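Local coordinates for tannase (Fusobacterium nucleatum subsp. nucleatum ATCC 25586, PDB 6YQ4), which probably hydrolyses gallotannins, giving the bacterium detoxicant activity against them, and binds a magnesium ion, at residues D7-P12 / Y147-V152; A31-I36 / N50-E55; Y46-I51 / G85-V90; A135-K140 / Q182-Y187. All coordinates share one frame; numbering follows the deposited sequence.

Contact 1. Residues D7-P12 / Y147-V152. With MG (magnesium ion), chain E.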
# COMPACT_ATOMS: atom_id res chain seq x y z
N ASP A 7 12.67 -15.04 -23.70
CA ASP A 7 12.71 -13.84 -24.52
C ASP A 7 11.67 -12.83 -24.04
O ASP A 7 10.54 -13.19 -23.70
CB ASP A 7 12.47 -14.20 -25.98
CG ASP A 7 12.15 -13.00 -26.83
OD1 ASP A 7 13.08 -12.26 -27.19
OD2 ASP A 7 10.96 -12.81 -27.13
N LEU A 8 12.06 -11.55 -24.02
CA LEU A 8 11.28 -10.51 -23.36
C LEU A 8 10.56 -9.54 -24.29
O LEU A 8 9.95 -8.59 -23.80
CB LEU A 8 12.18 -9.69 -22.42
CG LEU A 8 12.47 -10.34 -21.07
CD1 LEU A 8 12.99 -9.32 -20.07
CD2 LEU A 8 11.23 -11.10 -20.53
N LYS A 9 10.61 -9.73 -25.61
CA LYS A 9 9.94 -8.78 -26.47
C LYS A 9 8.46 -9.13 -26.62
O LYS A 9 8.08 -10.31 -26.67
CB LYS A 9 10.61 -8.67 -27.85
CG LYS A 9 11.54 -7.42 -27.92
CD LYS A 9 10.74 -6.09 -28.02
CE LYS A 9 11.58 -4.86 -28.36
NZ LYS A 9 12.89 -4.81 -27.67
N PHE A 10 7.65 -8.09 -26.67
CA PHE A 10 6.20 -8.21 -26.68
C PHE A 10 5.71 -8.47 -28.10
O PHE A 10 6.08 -7.77 -29.04
CB PHE A 10 5.61 -6.91 -26.13
CG PHE A 10 4.14 -6.78 -26.29
CD1 PHE A 10 3.27 -7.36 -25.37
CD2 PHE A 10 3.61 -6.05 -27.34
CE1 PHE A 10 1.90 -7.22 -25.51
CE2 PHE A 10 2.25 -5.90 -27.48
CZ PHE A 10 1.39 -6.49 -26.57
N ASN A 11 4.85 -9.47 -28.23
CA ASN A 11 4.32 -9.86 -29.53
C ASN A 11 2.90 -9.35 -29.68
O ASN A 11 1.97 -9.94 -29.11
CB ASN A 11 4.37 -11.38 -29.68
CG ASN A 11 4.27 -11.80 -31.11
OD1 ASN A 11 3.51 -11.23 -31.88
ND2 ASN A 11 5.06 -12.80 -31.49
N PRO A 12 2.67 -8.27 -30.43
CA PRO A 12 1.30 -7.75 -30.58
C PRO A 12 0.37 -8.69 -31.33
O PRO A 12 -0.83 -8.40 -31.43
CB PRO A 12 1.49 -6.44 -31.38
CG PRO A 12 2.96 -6.12 -31.28
CD PRO A 12 3.65 -7.45 -31.15
N TYR A 147 8.82 -0.57 -20.28
CA TYR A 147 9.66 0.41 -20.99
C TYR A 147 10.38 -0.22 -22.17
O TYR A 147 10.42 0.37 -23.26
CB TYR A 147 10.68 1.04 -20.03
CG TYR A 147 10.11 2.19 -19.23
CD1 TYR A 147 9.77 3.40 -19.86
CD2 TYR A 147 9.88 2.08 -17.87
CE1 TYR A 147 9.23 4.46 -19.13
CE2 TYR A 147 9.35 3.13 -17.13
CZ TYR A 147 9.02 4.32 -17.76
OH TYR A 147 8.49 5.35 -17.02
N LEU A 148 10.95 -1.41 -21.98
CA LEU A 148 11.66 -2.10 -23.05
C LEU A 148 10.78 -2.31 -24.28
O LEU A 148 11.28 -2.27 -25.41
CB LEU A 148 12.19 -3.44 -22.55
CG LEU A 148 13.09 -4.20 -23.53
CD1 LEU A 148 14.49 -4.43 -22.98
CD2 LEU A 148 12.47 -5.52 -23.90
N ASN A 149 9.48 -2.52 -24.08
CA ASN A 149 8.56 -2.80 -25.18
C ASN A 149 7.68 -1.62 -25.52
O ASN A 149 6.65 -1.82 -26.18
CB ASN A 149 7.66 -3.99 -24.84
CG ASN A 149 8.41 -5.27 -24.77
OD1 ASN A 149 8.80 -5.82 -25.79
ND2 ASN A 149 8.61 -5.77 -23.56
N ASP A 150 8.02 -0.42 -25.06
CA ASP A 150 7.15 0.73 -25.29
C ASP A 150 6.94 0.98 -26.77
O ASP A 150 5.81 1.24 -27.21
CB ASP A 150 7.73 1.97 -24.60
CG ASP A 150 6.73 3.13 -24.52
OD1 ASP A 150 7.16 4.27 -24.24
OD2 ASP A 150 5.52 2.89 -24.75
N GLU A 151 8.00 0.87 -27.57
CA GLU A 151 7.91 1.29 -28.96
C GLU A 151 7.03 0.36 -29.77
O GLU A 151 6.43 0.78 -30.77
CB GLU A 151 9.30 1.38 -29.58
CG GLU A 151 10.13 2.51 -28.97
CD GLU A 151 11.54 2.61 -29.54
OE1 GLU A 151 11.92 1.73 -30.36
OE2 GLU A 151 12.26 3.57 -29.19
N VAL A 152 6.89 -0.89 -29.35
CA VAL A 152 6.05 -1.82 -30.09
C VAL A 152 4.70 -2.05 -29.41
O VAL A 152 3.76 -2.51 -30.08
CB VAL A 152 6.82 -3.14 -30.31
CG1 VAL A 152 7.06 -3.87 -28.98
CG2 VAL A 152 6.10 -4.02 -31.32
MG MG E . 3.75 2.40 -26.34
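Pro12 and Val152 form the apolar centre, their side chains crossing at about a right angle with Pro12 CG 3.8 Å from Val152 CG2. The other methyl of the valine, CG1, comes to the edge of the Phe10 ring, near its plane, at 4.4 Å from CD2. That ring also meets the ring of Tyr32 and touches Met153 and Tyr145, so the packing continues beyond the two segments. At the other end Leu148 CD2 lies 4.4 Å from Leu8 CB, a similarly light apolar touch.

Between these patches sits Asn149, the first residue to leave helical geometry after helix 134-148. Its CG is anti to the carbonyl carbon (chi1 -68°), and its amide meets the backbone of 7-12 through both polar atoms. ND2 donates to Leu8 O at 3.1 Å; the bond is fairly straight and lies in both the amide and the carbonyl plane. OD1 accepts from Phe10 N at 2.7 Å, this donor standing 54° out of the plane of the Asn149 carbonyl. ND2 also bonds to Tyr145 O, one turn back in the helix. On the exposed side, Lys9 slides past Asn149 in the opposite direction, its aliphatic chain lying against OD1.

One residue further on, Asp150 binds the magnesium ion through O at 2.5 Å and OD2 at 2.4 Å, and Met153 O and Gly155 O are further ligands. The chemistry implies that the Asn149 amide, through its three hydrogen bonds, ties loop 7-12 to the helix end, and that the very next residue gives backbone and carboxylate oxygens to the metal.

Contact 2. Residues A31-I36 / N50-E55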
# COMPACT_ATOMS: atom_id res chain seq x y z
N ALA A 31 -6.37 -9.51 -25.08
CA ALA A 31 -5.72 -9.99 -23.87
C ALA A 31 -4.40 -10.66 -24.22
O ALA A 31 -4.38 -11.57 -25.06
CB ALA A 31 -6.63 -10.96 -23.12
N TYR A 32 -3.32 -10.21 -23.58
CA TYR A 32 -1.99 -10.84 -23.67
C TYR A 32 -1.67 -11.42 -22.29
O TYR A 32 -1.12 -10.75 -21.42
CB TYR A 32 -0.96 -9.83 -24.11
CG TYR A 32 -1.33 -9.11 -25.38
CD1 TYR A 32 -0.75 -9.45 -26.60
CD2 TYR A 32 -2.26 -8.06 -25.37
CE1 TYR A 32 -1.08 -8.78 -27.78
CE2 TYR A 32 -2.61 -7.40 -26.55
CZ TYR A 32 -2.01 -7.76 -27.74
OH TYR A 32 -2.35 -7.09 -28.90
N GLU A 33 -2.01 -12.68 -22.09
CA GLU A 33 -2.09 -13.21 -20.74
C GLU A 33 -0.81 -13.94 -20.35
O GLU A 33 -0.19 -14.63 -21.16
CB GLU A 33 -3.30 -14.12 -20.59
CG GLU A 33 -4.59 -13.33 -20.42
CD GLU A 33 -5.79 -13.97 -21.09
OE1 GLU A 33 -5.61 -14.72 -22.08
OE2 GLU A 33 -6.92 -13.72 -20.62
N ASN A 34 -0.42 -13.74 -19.09
CA ASN A 34 0.65 -14.46 -18.39
C ASN A 34 1.97 -14.45 -19.15
O ASN A 34 2.56 -15.48 -19.45
CB ASN A 34 0.19 -15.88 -18.03
CG ASN A 34 -1.16 -15.88 -17.33
OD1 ASN A 34 -2.20 -16.16 -17.94
ND2 ASN A 34 -1.16 -15.48 -16.05
N ILE A 35 2.43 -13.24 -19.42
CA ILE A 35 3.74 -12.97 -19.99
C ILE A 35 4.79 -13.02 -18.88
O ILE A 35 4.70 -12.29 -17.89
CB ILE A 35 3.76 -11.60 -20.67
CG1 ILE A 35 2.86 -11.60 -21.91
CG2 ILE A 35 5.19 -11.18 -20.96
CD1 ILE A 35 2.10 -10.33 -22.11
N ILE A 36 5.79 -13.88 -19.03
CA ILE A 36 6.94 -13.82 -18.14
C ILE A 36 7.71 -12.55 -18.45
O ILE A 36 8.21 -12.37 -19.57
CB ILE A 36 7.83 -15.07 -18.30
CG1 ILE A 36 6.98 -16.35 -18.27
CG2 ILE A 36 8.88 -15.13 -17.20
CD1 ILE A 36 6.34 -16.63 -16.93
N ASN A 50 -0.32 -9.83 -17.00
CA ASN A 50 -1.39 -9.76 -17.99
C ASN A 50 -1.49 -8.34 -18.52
O ASN A 50 -1.56 -7.39 -17.73
CB ASN A 50 -2.74 -10.15 -17.39
CG ASN A 50 -2.80 -11.58 -16.96
OD1 ASN A 50 -2.12 -12.43 -17.53
ND2 ASN A 50 -3.62 -11.87 -15.96
N ILE A 51 -1.55 -8.21 -19.84
CA ILE A 51 -1.69 -6.91 -20.50
C ILE A 51 -2.98 -6.91 -21.31
O ILE A 51 -3.21 -7.81 -22.12
CB ILE A 51 -0.48 -6.61 -21.39
CG1 ILE A 51 0.78 -6.47 -20.55
CG2 ILE A 51 -0.74 -5.37 -22.23
CD1 ILE A 51 2.00 -6.13 -21.38
N TYR A 52 -3.82 -5.91 -21.07
CA TYR A 52 -5.09 -5.75 -21.76
C TYR A 52 -5.10 -4.43 -22.52
O TYR A 52 -4.79 -3.38 -21.95
CB TYR A 52 -6.25 -5.79 -20.78
CG TYR A 52 -6.24 -7.03 -19.93
CD1 TYR A 52 -6.57 -8.27 -20.47
CD2 TYR A 52 -5.88 -6.98 -18.58
CE1 TYR A 52 -6.57 -9.41 -19.70
CE2 TYR A 52 -5.88 -8.11 -17.81
CZ TYR A 52 -6.23 -9.32 -18.37
OH TYR A 52 -6.22 -10.45 -17.60
N ILE A 53 -5.44 -4.49 -23.80
CA ILE A 53 -5.44 -3.29 -24.63
C ILE A 53 -6.80 -3.14 -25.31
O ILE A 53 -7.30 -4.10 -25.91
CB ILE A 53 -4.31 -3.35 -25.67
CG1 ILE A 53 -3.00 -3.71 -24.99
CG2 ILE A 53 -4.23 -2.03 -26.47
CD1 ILE A 53 -1.80 -3.57 -25.92
N PRO A 54 -7.43 -1.96 -25.24
CA PRO A 54 -8.71 -1.77 -25.93
C PRO A 54 -8.62 -2.08 -27.43
O PRO A 54 -7.61 -1.82 -28.08
CB PRO A 54 -9.04 -0.30 -25.67
CG PRO A 54 -8.35 0.01 -24.38
CD PRO A 54 -7.06 -0.78 -24.44
N GLU A 55 -9.71 -2.66 -27.95
CA GLU A 55 -9.75 -3.07 -29.35
C GLU A 55 -9.68 -1.87 -30.29
O GLU A 55 -9.18 -2.00 -31.41
CB GLU A 55 -11.02 -3.90 -29.59
CG GLU A 55 -11.25 -4.40 -31.03
CD GLU A 55 -10.19 -5.36 -31.55
OE1 GLU A 55 -9.32 -5.79 -30.77
OE2 GLU A 55 -10.22 -5.69 -32.75
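Tyr32 and Ile51 are the hydrogen-bonded pair that joins these two antiparallel strands. The backbone bonds are reciprocal: Tyr32 N gives to Ile51 O at 2.8 Å, and Ile51 N returns one to Tyr32 O at 3.0 Å. Ala31 and Tyr52 follow as a non-hydrogen-bonded pair.

A third bond uses a side chain. Asn50 OD1 accepts from Asn34 N at 2.7 Å, with the N-H approaching nearly along the C=O axis. Asn50 CG lies beside its own backbone N (chi1 -66°), from where the amide oxygen reaches Asn34 N. The side chains of Asn34 and Asn50 run side by side in the same direction, their amide planes 83° apart. The polar ends continue outward, Asn34 ND2 bonding to Asn48 OD1 and Glu33 OE2 forming a salt bridge with Lys18 of strand 16-21.

Apolar contacts occupy both faces. On the face of Ala31 and Tyr52, the alanine CB sits at the edge of the tyrosine ring, 3.8 Å from CE1. On the other, Tyr32 CB packs 4.2 Å from Ile51 CB, and Tyr32 CE2 lies 4.0 Å from Ile53 CD1. Ile51 continues this face toward Met153, a magnesium ligand.

The Asn50 amide oxygen thus supplies a bond to the backbone of Asn34, whose phi and psi are both positive, and the hairpin stays joined where the first strand departs from extended geometry.

Contact 3. Residues Y46-I51 / G85-V90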
# COMPACT_ATOMS: atom_id res chain seq x y z
N TYR A 46 3.97 -16.57 -10.46
CA TYR A 46 3.81 -15.26 -9.86
C TYR A 46 4.50 -14.16 -10.63
O TYR A 46 3.91 -13.10 -10.84
CB TYR A 46 4.28 -15.30 -8.40
CG TYR A 46 3.20 -15.95 -7.57
CD1 TYR A 46 2.05 -15.24 -7.26
CD2 TYR A 46 3.27 -17.31 -7.21
CE1 TYR A 46 1.02 -15.82 -6.57
CE2 TYR A 46 2.23 -17.91 -6.50
CZ TYR A 46 1.10 -17.15 -6.20
OH TYR A 46 0.03 -17.66 -5.49
N GLN A 47 5.72 -14.40 -11.11
CA GLN A 47 6.43 -13.40 -11.90
C GLN A 47 5.97 -13.43 -13.35
O GLN A 47 6.79 -13.58 -14.26
CB GLN A 47 7.94 -13.63 -11.84
CG GLN A 47 8.54 -13.63 -10.43
CD GLN A 47 10.03 -13.94 -10.44
OE1 GLN A 47 10.43 -15.06 -10.76
NE2 GLN A 47 10.85 -12.94 -10.12
N ASN A 48 4.67 -13.29 -13.59
CA ASN A 48 4.15 -13.03 -14.92
C ASN A 48 3.14 -11.89 -14.85
O ASN A 48 2.70 -11.49 -13.77
CB ASN A 48 3.51 -14.28 -15.52
CG ASN A 48 2.23 -14.66 -14.82
OD1 ASN A 48 1.19 -14.01 -14.99
ND2 ASN A 48 2.29 -15.73 -14.03
N MET A 49 2.75 -11.38 -16.02
CA MET A 49 1.91 -10.19 -16.12
C MET A 49 0.90 -10.31 -17.25
O MET A 49 1.22 -10.81 -18.33
CB MET A 49 2.78 -8.95 -16.33
CG MET A 49 2.04 -7.71 -16.71
SD MET A 49 3.17 -6.29 -16.73
CE MET A 49 4.50 -6.91 -17.76
N ASN A 50 -0.32 -9.83 -17.00
CA ASN A 50 -1.39 -9.76 -17.99
C ASN A 50 -1.49 -8.34 -18.52
O ASN A 50 -1.56 -7.39 -17.73
CB ASN A 50 -2.74 -10.15 -17.39
CG ASN A 50 -2.80 -11.58 -16.96
OD1 ASN A 50 -2.12 -12.43 -17.53
ND2 ASN A 50 -3.62 -11.87 -15.96
N ILE A 51 -1.55 -8.21 -19.84
CA ILE A 51 -1.69 -6.91 -20.50
C ILE A 51 -2.98 -6.91 -21.31
O ILE A 51 -3.21 -7.81 -22.12
CB ILE A 51 -0.48 -6.61 -21.39
CG1 ILE A 51 0.78 -6.47 -20.55
CG2 ILE A 51 -0.74 -5.37 -22.23
CD1 ILE A 51 2.00 -6.13 -21.38
N GLY A 85 0.92 -12.39 -4.93
CA GLY A 85 -0.28 -11.92 -5.59
C GLY A 85 -0.29 -12.17 -7.08
O GLY A 85 0.62 -11.75 -7.80
N LYS A 86 -1.33 -12.84 -7.56
CA LYS A 86 -1.36 -13.18 -8.97
C LYS A 86 -1.79 -11.97 -9.78
O LYS A 86 -2.39 -11.03 -9.27
CB LYS A 86 -2.31 -14.36 -9.24
CG LYS A 86 -1.84 -15.69 -8.71
CD LYS A 86 -1.47 -16.64 -9.84
CE LYS A 86 -0.85 -17.95 -9.32
NZ LYS A 86 -1.83 -19.08 -9.18
N ALA A 87 -1.44 -12.00 -11.07
CA ALA A 87 -1.88 -10.96 -11.99
C ALA A 87 -3.39 -10.87 -11.97
O ALA A 87 -4.10 -11.88 -12.03
CB ALA A 87 -1.38 -11.26 -13.40
N ASP A 88 -3.90 -9.65 -11.88
CA ASP A 88 -5.33 -9.41 -11.89
C ASP A 88 -5.89 -9.68 -13.26
O ASP A 88 -5.18 -9.61 -14.27
CB ASP A 88 -5.66 -7.97 -11.49
CG ASP A 88 -6.91 -7.88 -10.65
OD1 ASP A 88 -7.73 -8.82 -10.71
OD2 ASP A 88 -7.06 -6.90 -9.90
N THR A 89 -7.19 -10.00 -13.30
CA THR A 89 -7.89 -10.18 -14.56
C THR A 89 -8.98 -9.14 -14.71
O THR A 89 -9.37 -8.45 -13.76
CB THR A 89 -8.49 -11.59 -14.69
OG1 THR A 89 -9.36 -11.85 -13.58
CG2 THR A 89 -7.39 -12.62 -14.72
N VAL A 90 -9.47 -9.02 -15.94
CA VAL A 90 -10.58 -8.14 -16.26
C VAL A 90 -11.86 -8.83 -15.81
O VAL A 90 -12.15 -9.95 -16.23
CB VAL A 90 -10.62 -7.83 -17.76
CG1 VAL A 90 -11.93 -7.13 -18.14
CG2 VAL A 90 -9.39 -7.02 -18.17
O HOH W 1 0.45 -13.83 -11.73
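Lys86 is laid across the ring of Tyr46 by its aliphatic chain, the unusual feature of this contact. The two side chains cross at about a right angle, and Lys86 CE stands over one face, offset toward the rim, 4.1 Å from the ring centroid, in a CH-pi contact. Lys86 CG comes within 3.6 Å of Tyr46 CE1, and Gly85 C lies at the ring edge. The lysine chain bends at chi2 and chi4, CG and CE being the atoms that touch the ring.

Further along, Ala87 CB rests 3.5 Å from Asn50 ND2. The same nitrogen donates an almost straight bond of 3.2 Å to Asp88 O, standing 48° above the plane of that carbonyl, while the acceptor lies in the amide plane of Asn50. A water bridges the segments too, accepting from Ala87 N at 2.7 Å and donating weakly to Asn48 OD1; Asn48 ND2 bonds to Lys44 O.

Strand 48-54 is hydrogen-bonded on one side to Ile35 and Tyr32, on the other to Ala113 and Gly115. Running antiparallel to both neighbours, it is consistent with the antiparallel second strand of the alpha/beta-hydrolase fold, here covered at its start by the loop that follows strand 73-76.

Contact 4. Residues A135-K140 / Q182-Y187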
# COMPACT_ATOMS: atom_id res chain seq x y z
N ALA A 135 8.91 -8.72 -3.64
CA ALA A 135 7.71 -8.19 -4.30
C ALA A 135 7.98 -6.83 -4.94
O ALA A 135 7.45 -6.55 -6.02
CB ALA A 135 6.54 -8.08 -3.32
N ILE A 136 8.80 -5.98 -4.30
CA ILE A 136 9.09 -4.69 -4.91
C ILE A 136 10.00 -4.89 -6.12
O ILE A 136 9.88 -4.19 -7.12
CB ILE A 136 9.66 -3.67 -3.89
CG1 ILE A 136 9.87 -2.31 -4.56
CG2 ILE A 136 10.97 -4.11 -3.24
CD1 ILE A 136 8.58 -1.75 -5.12
N VAL A 137 10.85 -5.92 -6.08
CA VAL A 137 11.71 -6.21 -7.22
C VAL A 137 10.88 -6.69 -8.40
O VAL A 137 11.13 -6.31 -9.55
CB VAL A 137 12.78 -7.24 -6.82
CG1 VAL A 137 13.45 -7.83 -8.08
CG2 VAL A 137 13.79 -6.59 -5.89
N ASP A 138 9.84 -7.49 -8.14
CA ASP A 138 9.01 -7.99 -9.24
C ASP A 138 8.27 -6.84 -9.92
O ASP A 138 8.25 -6.76 -11.16
CB ASP A 138 8.03 -9.05 -8.72
CG ASP A 138 8.72 -10.39 -8.35
OD1 ASP A 138 8.14 -11.19 -7.59
OD2 ASP A 138 9.85 -10.65 -8.82
N LEU A 139 7.69 -5.92 -9.13
CA LEU A 139 6.98 -4.78 -9.70
C LEU A 139 7.91 -3.89 -10.52
O LEU A 139 7.54 -3.41 -11.60
CB LEU A 139 6.31 -3.96 -8.59
CG LEU A 139 5.16 -4.62 -7.82
CD1 LEU A 139 4.28 -3.60 -7.14
CD2 LEU A 139 4.34 -5.52 -8.75
N LYS A 140 9.13 -3.63 -10.01
CA LYS A 140 10.11 -2.87 -10.78
C LYS A 140 10.44 -3.58 -12.09
O LYS A 140 10.45 -2.96 -13.15
CB LYS A 140 11.39 -2.67 -9.94
CG LYS A 140 11.22 -1.65 -8.81
CD LYS A 140 12.39 -1.67 -7.83
CE LYS A 140 12.22 -0.54 -6.82
NZ LYS A 140 12.42 0.82 -7.45
N GLN A 182 19.68 2.32 -6.84
CA GLN A 182 20.65 1.28 -7.12
C GLN A 182 20.51 0.08 -6.20
O GLN A 182 20.96 -1.02 -6.56
CB GLN A 182 22.06 1.86 -7.02
CG GLN A 182 22.28 3.09 -7.88
CD GLN A 182 23.14 2.80 -9.09
OE1 GLN A 182 22.63 2.54 -10.18
NE2 GLN A 182 24.46 2.85 -8.90
N ASP A 183 19.91 0.26 -5.03
CA ASP A 183 19.74 -0.83 -4.07
C ASP A 183 19.08 -2.07 -4.67
O ASP A 183 19.36 -3.20 -4.24
CB ASP A 183 18.89 -0.35 -2.90
CG ASP A 183 19.46 0.87 -2.23
OD1 ASP A 183 20.46 1.42 -2.75
OD2 ASP A 183 18.90 1.27 -1.19
N TYR A 184 18.18 -1.87 -5.63
CA TYR A 184 17.39 -2.95 -6.18
C TYR A 184 18.06 -3.66 -7.35
O TYR A 184 17.67 -4.79 -7.69
CB TYR A 184 16.03 -2.39 -6.61
CG TYR A 184 15.31 -1.69 -5.50
CD1 TYR A 184 14.48 -2.39 -4.64
CD2 TYR A 184 15.44 -0.32 -5.30
CE1 TYR A 184 13.81 -1.75 -3.61
CE2 TYR A 184 14.78 0.33 -4.28
CZ TYR A 184 13.96 -0.38 -3.45
OH TYR A 184 13.29 0.27 -2.43
N LEU A 185 19.07 -3.03 -7.97
CA LEU A 185 19.68 -3.59 -9.17
C LEU A 185 20.29 -4.98 -8.98
O LEU A 185 20.05 -5.84 -9.83
CB LEU A 185 20.73 -2.61 -9.73
CG LEU A 185 20.40 -1.13 -9.81
CD1 LEU A 185 21.51 -0.43 -10.58
CD2 LEU A 185 19.04 -0.89 -10.47
N PRO A 186 21.07 -5.26 -7.92
CA PRO A 186 21.59 -6.64 -7.78
C PRO A 186 20.50 -7.70 -7.75
O PRO A 186 20.74 -8.84 -8.18
CB PRO A 186 22.39 -6.60 -6.46
CG PRO A 186 22.78 -5.15 -6.29
CD PRO A 186 21.59 -4.37 -6.86
N TYR A 187 19.31 -7.37 -7.27
CA TYR A 187 18.22 -8.34 -7.35
C TYR A 187 17.62 -8.39 -8.75
O TYR A 187 17.17 -9.46 -9.19
CB TYR A 187 17.14 -8.02 -6.33
CG TYR A 187 17.58 -8.08 -4.88
CD1 TYR A 187 18.10 -6.95 -4.25
CD2 TYR A 187 17.44 -9.26 -4.13
CE1 TYR A 187 18.47 -6.98 -2.92
CE2 TYR A 187 17.82 -9.30 -2.79
CZ TYR A 187 18.34 -8.15 -2.20
OH TYR A 187 18.73 -8.16 -0.88
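Lys140 reaches Tyr184 on a chain that is extended through chi2 and chi3 and bends only at chi4 (-70°), a turn that places NZ to one side of the methylene below it. Tyr184 contributes a ring whose CG is anti to the carbonyl carbon, beside the backbone N. The two side chains cross at about a right angle. Lys140 CE stands over the centre of the ring, 3.4 Å from the centroid and 6° off the normal, a CH-pi contact, and Lys140 CD lies close to Tyr184 CG. The ammonium is over the same face, with NZ 4.2 Å from the centroid and 22° off the normal, in a cation-pi contact. Its hydrogen-bonding partner is Ser178 OG, so the charge is held between a hydroxyl and a ring; a long, weak ion pair with Asp198 may temper it.

Apolar branches of the helix pack beside this pair. Ile136 CG2 lies 3.7 Å from Tyr184 CE1, while Val137 CG2 comes to the ring edge, 4.4 Å from CD1. The same methyl presses on Tyr187 CB at 3.7 Å.

The phenol oxygen of Tyr184 bonds to Met420 O of helix 415-420, which also packs on Tyr187. Helix 134-148 touches helix 167-177 through Ile136 and Lys140, and the contact packs the 3-10 turn 182-184 and the adjoining first turn of helix 185-191 against helix 134-148, with helices 167-177 and 415-420 nearby.

Contacts 2 and 3 lie closest, their centres about 9 Å apart; they share Asn50 and Ile51 on strand 48-54, which pairs with strand 26-36 in the mixed sheet. Centre to centre, contact 1 lies about 12 Å from contact 2, touching it through Pro12 O and Tyr32 OH, and contact 4 about 18 Å from contact 3, meeting it through Gln47 NE2 and Asp138 OD2. Along the chain contact 1 encloses contacts 2 and 3 but alternates with contact 4, both using helix 134-148. The N-terminal loop and that helix meet strands 26-36 and 48-54, next in from edge strand 16-21; contact 1 holds magnesium ligand Asp150, contact 2 reaches Met153, and contact 4 lies away from the metal.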